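Local coordinates for Lmo1076 protein (Listeria monocytogenes serovar 1/2a, PDB 5JQC) that is a putative secreted autolysin, probably an amidase acting in cell-wall turnover, seen here as a fragment made of three GW (SH3-like) domains, at residues A[102-113]-A[141-152]. Sequence-based numbering, arbitrary orientation.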
ATOM      1  N   ASN A 102      -9.473   0.225  -0.130  1.00 59.66           N
ATOM      2  CA  ASN A 102      -8.945  -0.285   1.130  1.00 59.60           C
ATOM      3  C   ASN A 102      -7.718   0.511   1.580  1.00 58.96           C
ATOM      4  O   ASN A 102      -6.803  -0.038   2.193  1.00 61.84           O
ATOM      5  CB  ASN A 102      -8.623  -1.782   1.018  1.00 64.94           C
ATOM      6  CG  ASN A 102      -8.859  -2.540   2.316  1.00 74.89           C
ATOM      7  OD1 ASN A 102      -9.676  -2.136   3.147  1.00 79.24           O
ATOM      8  ND2 ASN A 102      -8.142  -3.647   2.497  1.00 80.57           N
ATOM      9  N   VAL A 103      -7.693   1.805   1.267  1.00 55.14           N
ATOM     10  CA  VAL A 103      -6.530   2.653   1.516  1.00 56.29           C
ATOM     11  C   VAL A 103      -6.494   3.033   2.990  1.00 65.44           C
ATOM     12  O   VAL A 103      -7.405   3.704   3.489  1.00 68.51           O
ATOM     13  CB  VAL A 103      -6.569   3.912   0.635  1.00 50.66           C
ATOM     14  CG1 VAL A 103      -5.307   4.746   0.851  1.00 51.59           C
ATOM     15  CG2 VAL A 103      -6.743   3.544  -0.822  1.00 51.39           C
ATOM     16  N   LYS A 104      -5.435   2.634   3.692  1.00 64.27           N
ATOM     17  CA  LYS A 104      -5.310   3.045   5.083  1.00 59.58           C
ATOM     18  C   LYS A 104      -3.851   3.258   5.461  1.00 60.10           C
ATOM     19  O   LYS A 104      -2.941   2.644   4.892  1.00 58.44           O
ATOM     20  CB  LYS A 104      -5.966   2.040   6.039  1.00 60.42           C
ATOM     21  CG  LYS A 104      -5.435   0.627   6.037  1.00 61.92           C
ATOM     22  CD  LYS A 104      -6.271  -0.221   6.995  1.00 69.69           C
ATOM     23  CE  LYS A 104      -5.715  -1.624   7.211  1.00 74.83           C
ATOM     24  NZ  LYS A 104      -6.137  -2.165   8.545  1.00 76.84           N
ATOM     25  N   THR A 105      -3.653   4.165   6.415  1.00 59.31           N
ATOM     26  CA  THR A 105      -2.353   4.383   7.022  1.00 52.81           C
ATOM     27  C   THR A 105      -1.943   3.159   7.835  1.00 57.20           C
ATOM     28  O   THR A 105      -2.783   2.482   8.435  1.00 58.29           O
ATOM     29  CB  THR A 105      -2.410   5.628   7.910  1.00 57.46           C
ATOM     30  OG1 THR A 105      -2.698   6.772   7.095  1.00 62.40           O
ATOM     31  CG2 THR A 105      -1.084   5.855   8.639  1.00 58.81           C
ATOM     32  N   LEU A 106      -0.642   2.863   7.834  1.00 57.75           N
ATOM     33  CA  LEU A 106      -0.085   1.707   8.518  1.00 58.73           C
ATOM     34  C   LEU A 106       1.127   2.133   9.322  1.00 58.19           C
ATOM     35  O   LEU A 106       1.713   3.193   9.085  1.00 55.83           O
ATOM     36  CB  LEU A 106       0.338   0.613   7.527  1.00 59.78           C
ATOM     37  CG  LEU A 106      -0.770  -0.053   6.726  1.00 58.61           C
ATOM     38  CD1 LEU A 106      -0.175  -1.047   5.736  1.00 57.50           C
ATOM     39  CD2 LEU A 106      -1.729  -0.735   7.679  1.00 55.74           C
ATOM     40  N   ASN A 107       1.534   1.257  10.253  1.00 56.42           N
ATOM     41  CA  ASN A 107       2.772   1.454  11.003  1.00 56.55           C
ATOM     42  C   ASN A 107       3.437   0.092  11.221  1.00 58.36           C
ATOM     43  O   ASN A 107       3.468  -0.461  12.320  1.00 59.92           O
ATOM     44  CB  ASN A 107       2.519   2.162  12.341  1.00 62.00           C
ATOM     45  CG  ASN A 107       3.788   2.326  13.157  1.00 63.65           C
ATOM     46  OD1 ASN A 107       4.864   2.560  12.598  1.00 63.55           O
ATOM     47  ND2 ASN A 107       3.678   2.180  14.482  1.00 62.04           N
ATOM     48  N   LEU A 108       4.009  -0.463  10.160  1.00 55.49           N
ATOM     49  CA  LEU A 108       4.627  -1.774  10.216  1.00 52.21           C
ATOM     50  C   LEU A 108       6.094  -1.648   9.859  1.00 50.54           C
ATOM     51  O   LEU A 108       6.527  -0.651   9.271  1.00 53.36           O
ATOM     52  CB  LEU A 108       3.949  -2.750   9.242  1.00 53.64           C
ATOM     53  CG  LEU A 108       2.427  -2.742   9.321  1.00 52.54           C
ATOM     54  CD1 LEU A 108       1.816  -3.641   8.248  1.00 49.46           C
ATOM     55  CD2 LEU A 108       2.022  -3.179  10.712  1.00 50.72           C
ATOM     56  N   THR A 109       6.862  -2.675  10.208  1.00 48.74           N
ATOM     57  CA  THR A 109       8.204  -2.817   9.679  1.00 51.44           C
ATOM     58  C   THR A 109       8.393  -4.231   9.160  1.00 49.99           C
ATOM     59  O   THR A 109       7.720  -5.174   9.597  1.00 47.10           O
ATOM     60  CB  THR A 109       9.286  -2.494  10.722  1.00 53.91           C
ATOM     61  OG1 THR A 109       9.466  -3.610  11.608  1.00 55.04           O
ATOM     62  CG2 THR A 109       8.898  -1.269  11.529  1.00 53.10           C
ATOM     63  N   GLY A 110       9.320  -4.369   8.225  1.00 49.48           N
ATOM     64  CA  GLY A 110       9.604  -5.677   7.676  1.00 46.92           C
ATOM     65  C   GLY A 110      10.847  -5.616   6.825  1.00 47.40           C
ATOM     66  O   GLY A 110      11.526  -4.588   6.742  1.00 47.72           O
ATOM     67  N   LYS A 111      11.143  -6.745   6.195  1.00 45.54           N
ATOM     68  CA  LYS A 111      12.293  -6.878   5.311  1.00 49.06           C
ATOM     69  C   LYS A 111      11.782  -7.076   3.888  1.00 47.91           C
ATOM     70  O   LYS A 111      10.853  -7.859   3.667  1.00 54.41           O
ATOM     71  CB  LYS A 111      13.180  -8.049   5.737  1.00 44.36           C
ATOM     72  CG  LYS A 111      14.319  -8.354   4.766  1.00 49.54           C
ATOM     73  CD  LYS A 111      15.379  -9.273   5.366  1.00 57.81           C
ATOM     74  CE  LYS A 111      16.051  -8.618   6.572  1.00 67.49           C
ATOM     75  NZ  LYS A 111      17.174  -9.457   7.101  1.00 78.67           N
ATOM     76  N   ILE A 112      12.358  -6.342   2.939  1.00 46.65           N
ATOM     77  CA  ILE A 112      12.010  -6.518   1.535  1.00 45.67           C
ATOM     78  C   ILE A 112      12.684  -7.796   1.060  1.00 52.16           C
ATOM     79  O   ILE A 112      13.909  -7.849   0.958  1.00 55.57           O
ATOM     80  CB  ILE A 112      12.447  -5.320   0.695  1.00 46.40           C
ATOM     81  CG1 ILE A 112      11.678  -4.076   1.133  1.00 48.07           C
ATOM     82  CG2 ILE A 112      12.241  -5.637  -0.777  1.00 46.05           C
ATOM     83  CD1 ILE A 112      12.162  -2.807   0.507  1.00 48.78           C
ATOM     84  N   THR A 113      11.899  -8.833   0.790  0.65 51.73           N
ATOM     85  CA  THR A 113      12.450 -10.117   0.393  0.65 53.90           C
ATOM     86  C   THR A 113      12.198 -10.468  -1.065  0.65 53.36           C
ATOM     87  O   THR A 113      12.805 -11.421  -1.566  0.65 53.39           O
ATOM     88  CB  THR A 113      11.896 -11.235   1.284  0.65 54.25           C
ATOM     89  OG1 THR A 113      10.512 -10.989   1.559  0.65 53.69           O
ATOM     90  CG2 THR A 113      12.675 -11.308   2.580  0.65 52.62           C
ATOM     91  N   GLN A 141      16.546  -4.891  -2.216  1.00 49.13           N
ATOM     92  CA  GLN A 141      16.361  -6.282  -1.854  1.00 52.37           C
ATOM     93  C   GLN A 141      17.024  -6.560  -0.509  1.00 55.46           C
ATOM     94  O   GLN A 141      18.116  -6.065  -0.214  1.00 62.32           O
ATOM     95  CB  GLN A 141      16.905  -7.172  -2.973  1.00 52.25           C
ATOM     96  CG  GLN A 141      16.862  -8.681  -2.740  1.00 53.35           C
ATOM     97  CD  GLN A 141      15.476  -9.236  -2.497  1.00 59.35           C
ATOM     98  OE1 GLN A 141      14.462  -8.542  -2.635  1.00 59.59           O
ATOM     99  NE2 GLN A 141      15.429 -10.506  -2.108  1.00 66.02           N
ATOM    100  N   ASN A 142      16.315  -7.296   0.339  1.00 59.62           N
ATOM    101  CA  ASN A 142      16.782  -7.714   1.661  1.00 60.89           C
ATOM    102  C   ASN A 142      17.058  -6.551   2.605  1.00 60.77           C
ATOM    103  O   ASN A 142      17.639  -6.760   3.669  1.00 62.34           O
ATOM    104  CB  ASN A 142      18.007  -8.620   1.553  1.00 61.92           C
ATOM    105  CG  ASN A 142      17.656  -9.996   1.027  1.00 71.37           C
ATOM    106  OD1 ASN A 142      16.636 -10.580   1.401  1.00 73.34           O
ATOM    107  ND2 ASN A 142      18.496 -10.525   0.142  1.00 73.25           N
ATOM    108  N   LYS A 143      16.603  -5.334   2.291  1.00 58.08           N
ATOM    109  CA  LYS A 143      16.717  -4.207   3.211  1.00 55.33           C
ATOM    110  C   LYS A 143      15.515  -4.149   4.148  1.00 56.21           C
ATOM    111  O   LYS A 143      14.411  -4.594   3.809  1.00 55.35           O
ATOM    112  CB  LYS A 143      16.822  -2.868   2.467  1.00 60.44           C
ATOM    113  CG  LYS A 143      18.057  -2.709   1.598  1.00 72.22           C
ATOM    114  CD  LYS A 143      18.508  -1.244   1.516  1.00 79.25           C
ATOM    115  CE  LYS A 143      19.942  -1.143   0.976  1.00 84.53           C
ATOM    116  NZ  LYS A 143      20.513   0.238   1.075  1.00 87.57           N
ATOM    117  N   ASP A 144      15.735  -3.565   5.322  1.00 51.92           N
ATOM    118  CA  ASP A 144      14.631  -3.276   6.227  1.00 47.58           C
ATOM    119  C   ASP A 144      13.857  -2.060   5.753  1.00 50.10           C
ATOM    120  O   ASP A 144      14.405  -1.153   5.122  1.00 54.20           O
ATOM    121  CB  ASP A 144      15.138  -3.035   7.648  1.00 51.42           C
ATOM    122  CG  ASP A 144      15.292  -4.319   8.418  1.00 60.56           C
ATOM    123  OD1 ASP A 144      15.072  -5.401   7.816  1.00 56.83           O
ATOM    124  OD2 ASP A 144      15.653  -4.248   9.606  1.00 66.48           O
ATOM    125  N   ALA A 145      12.569  -2.041   6.071  1.00 49.62           N
ATOM    126  CA  ALA A 145      11.706  -0.977   5.592  1.00 51.19           C
ATOM    127  C   ALA A 145      10.584  -0.749   6.585  1.00 50.88           C
ATOM    128  O   ALA A 145      10.189  -1.658   7.326  1.00 50.26           O
ATOM    129  CB  ALA A 145      11.147  -1.307   4.202  1.00 53.98           C
ATOM    130  N   LYS A 146      10.087   0.481   6.604  1.00 52.22           N
ATOM    131  CA  LYS A 146       8.918   0.842   7.386  1.00 54.74           C
ATOM    132  C   LYS A 146       7.734   0.979   6.436  1.00 55.10           C
ATOM    133  O   LYS A 146       7.806   1.715   5.446  1.00 55.44           O
ATOM    134  CB  LYS A 146       9.159   2.135   8.163  1.00 55.35           C
ATOM    135  CG  LYS A 146       8.044   2.450   9.132  1.00 61.90           C
ATOM    136  CD  LYS A 146       8.261   3.776   9.844  1.00 65.07           C
ATOM    137  CE  LYS A 146       7.080   4.094  10.739  1.00 71.16           C
ATOM    138  NZ  LYS A 146       7.102   5.505  11.209  1.00 75.62           N
ATOM    139  N   ILE A 147       6.658   0.263   6.732  1.00 54.35           N
ATOM    140  CA  ILE A 147       5.454   0.267   5.914  1.00 50.47           C
ATOM    141  C   ILE A 147       4.483   1.278   6.514  1.00 53.76           C
ATOM    142  O   ILE A 147       4.065   1.136   7.669  1.00 58.41           O
ATOM    143  CB  ILE A 147       4.844  -1.138   5.856  1.00 48.27           C
ATOM    144  CG1 ILE A 147       5.737  -2.061   5.011  1.00 47.68           C
ATOM    145  CG2 ILE A 147       3.409  -1.066   5.367  1.00 48.63           C
ATOM    146  CD1 ILE A 147       5.838  -3.495   5.537  1.00 46.85           C
ATOM    147  N   ILE A 148       4.128   2.306   5.741  1.00 51.59           N
ATOM    148  CA  ILE A 148       3.374   3.442   6.272  1.00 52.83           C
ATOM    149  C   ILE A 148       1.970   3.579   5.680  1.00 61.42           C
ATOM    150  O   ILE A 148       1.160   4.355   6.220  1.00 60.54           O
ATOM    151  CB  ILE A 148       4.150   4.758   6.075  1.00 53.40           C
ATOM    152  CG1 ILE A 148       4.198   5.103   4.588  1.00 56.35           C
ATOM    153  CG2 ILE A 148       5.556   4.626   6.648  1.00 58.87           C
ATOM    154  CD1 ILE A 148       5.119   6.242   4.251  1.00 64.22           C
ATOM    155  N   LYS A 149       1.645   2.859   4.608  1.00 60.81           N
ATOM    156  CA  LYS A 149       0.333   3.003   3.996  1.00 57.03           C
ATOM    157  C   LYS A 149       0.080   1.794   3.110  1.00 54.85           C
ATOM    158  O   LYS A 149       1.023   1.202   2.577  1.00 55.99           O
ATOM    159  CB  LYS A 149       0.260   4.292   3.177  1.00 51.77           C
ATOM    160  CG  LYS A 149      -1.107   4.894   3.042  1.00 59.86           C
ATOM    161  CD  LYS A 149      -1.047   6.012   2.011  1.00 68.15           C
ATOM    162  CE  LYS A 149      -2.230   6.950   2.130  1.00 74.52           C
ATOM    163  NZ  LYS A 149      -1.983   8.199   1.358  1.00 80.56           N
ATOM    164  N   GLN A 150      -1.195   1.444   2.939  1.00 52.82           N
ATOM    165  CA  GLN A 150      -1.568   0.408   1.983  1.00 50.37           C
ATOM    166  C   GLN A 150      -2.691   0.906   1.091  1.00 52.70           C
ATOM    167  O   GLN A 150      -3.399   1.863   1.416  1.00 53.91           O
ATOM    168  CB  GLN A 150      -2.002  -0.892   2.663  1.00 47.50           C
ATOM    169  CG  GLN A 150      -3.284  -0.814   3.446  1.00 52.73           C
ATOM    170  CD  GLN A 150      -3.794  -2.180   3.826  1.00 59.00           C
ATOM    171  OE1 GLN A 150      -3.037  -3.004   4.310  1.00 63.36           O
ATOM    172  NE2 GLN A 150      -5.079  -2.442   3.575  1.00 64.21           N
ATOM    173  N   GLY A 151      -2.833   0.237  -0.051  1.00 54.62           N
ATOM    174  CA  GLY A 151      -3.922   0.469  -0.971  1.00 54.37           C
ATOM    175  C   GLY A 151      -4.054  -0.729  -1.872  1.00 56.91           C
ATOM    176  O   GLY A 151      -3.054  -1.404  -2.150  1.00 57.17           O
ATOM    177  N   GLN A 152      -5.263  -1.014  -2.345  1.00 56.30           N
ATOM    178  CA  GLN A 152      -5.486  -2.187  -3.168  1.00 55.27           C
ATOM    179  C   GLN A 152      -6.009  -1.781  -4.528  1.00 56.36           C
ATOM    180  O   GLN A 152      -6.637  -0.731  -4.682  1.00 55.83           O
ATOM    181  CB  GLN A 152      -6.468  -3.154  -2.525  1.00 65.91           C
ATOM    182  CG  GLN A 152      -5.944  -3.731  -1.225  1.00 75.19           C
ATOM    183  CD  GLN A 152      -6.944  -4.654  -0.557  1.00 82.53           C
ATOM    184  OE1 GLN A 152      -8.109  -4.738  -0.973  1.00 84.99           O
ATOM    185  NE2 GLN A 152      -6.494  -5.358   0.488  1.00 82.13           N
TER
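Leu106 lays its CD1 methyl 3.6 Å from Ile147 CG2, the two side chains running alongside each other. The same CD1 also meets Gln150 CB. Leu108 meets Ile147 through their CB atoms, and beyond Gly110 the Ile112 CD1 rests on the Ala145 methyl. Leu106, Leu108, Ile112, Ile147 and Ala145 thus join an apolar layer, which Tyr159, Phe161, Phe176 and Val178 extend.

Strands 103-112 and 144-152 are antiparallel neighbours. Leu108 and Ile147 form a hydrogen-bonded pair, with Ile147 N 2.7 Å from Leu108 O. Between Thr105 and Leu108 the register slips by one residue, a beta bulge. There Leu106 N bonds Ile148 O at 2.8 Å.

The amides work at the ends. Gln150 lies beside the Lys104 chain, CG to CG 3.7 Å. With CG between backbone N and carbonyl carbon (chi1 67°) and the rest extended, its NE2 reaches Asn102 O at 3.3 Å, almost straight (174°) and in the carbonyl plane. At the other end, Gln141 NE2 gives a 2.8 Å bond to Thr113 O from above the carbonyl plane.

On the face away from Leu108 and Ile147, Lys111 CE passes 3.6 Å from Asp144 OD1. Lys111 NZ is hydrogen-bonded to Ser211 OG instead, and Asp144 OD1 takes Tyr179 OH.

Strands 156-163 and 176-178 flank the pair, placing it centrally in the sheet of the middle GW domain, an SH3-like fold. Backbone bonds set the register. The face is apolar in the middle, around Leu106, Leu108, Ile147 and Ala145; polar side chains take over at the Gln150 end, and glutamine amides tie both ends to main-chain carbonyls.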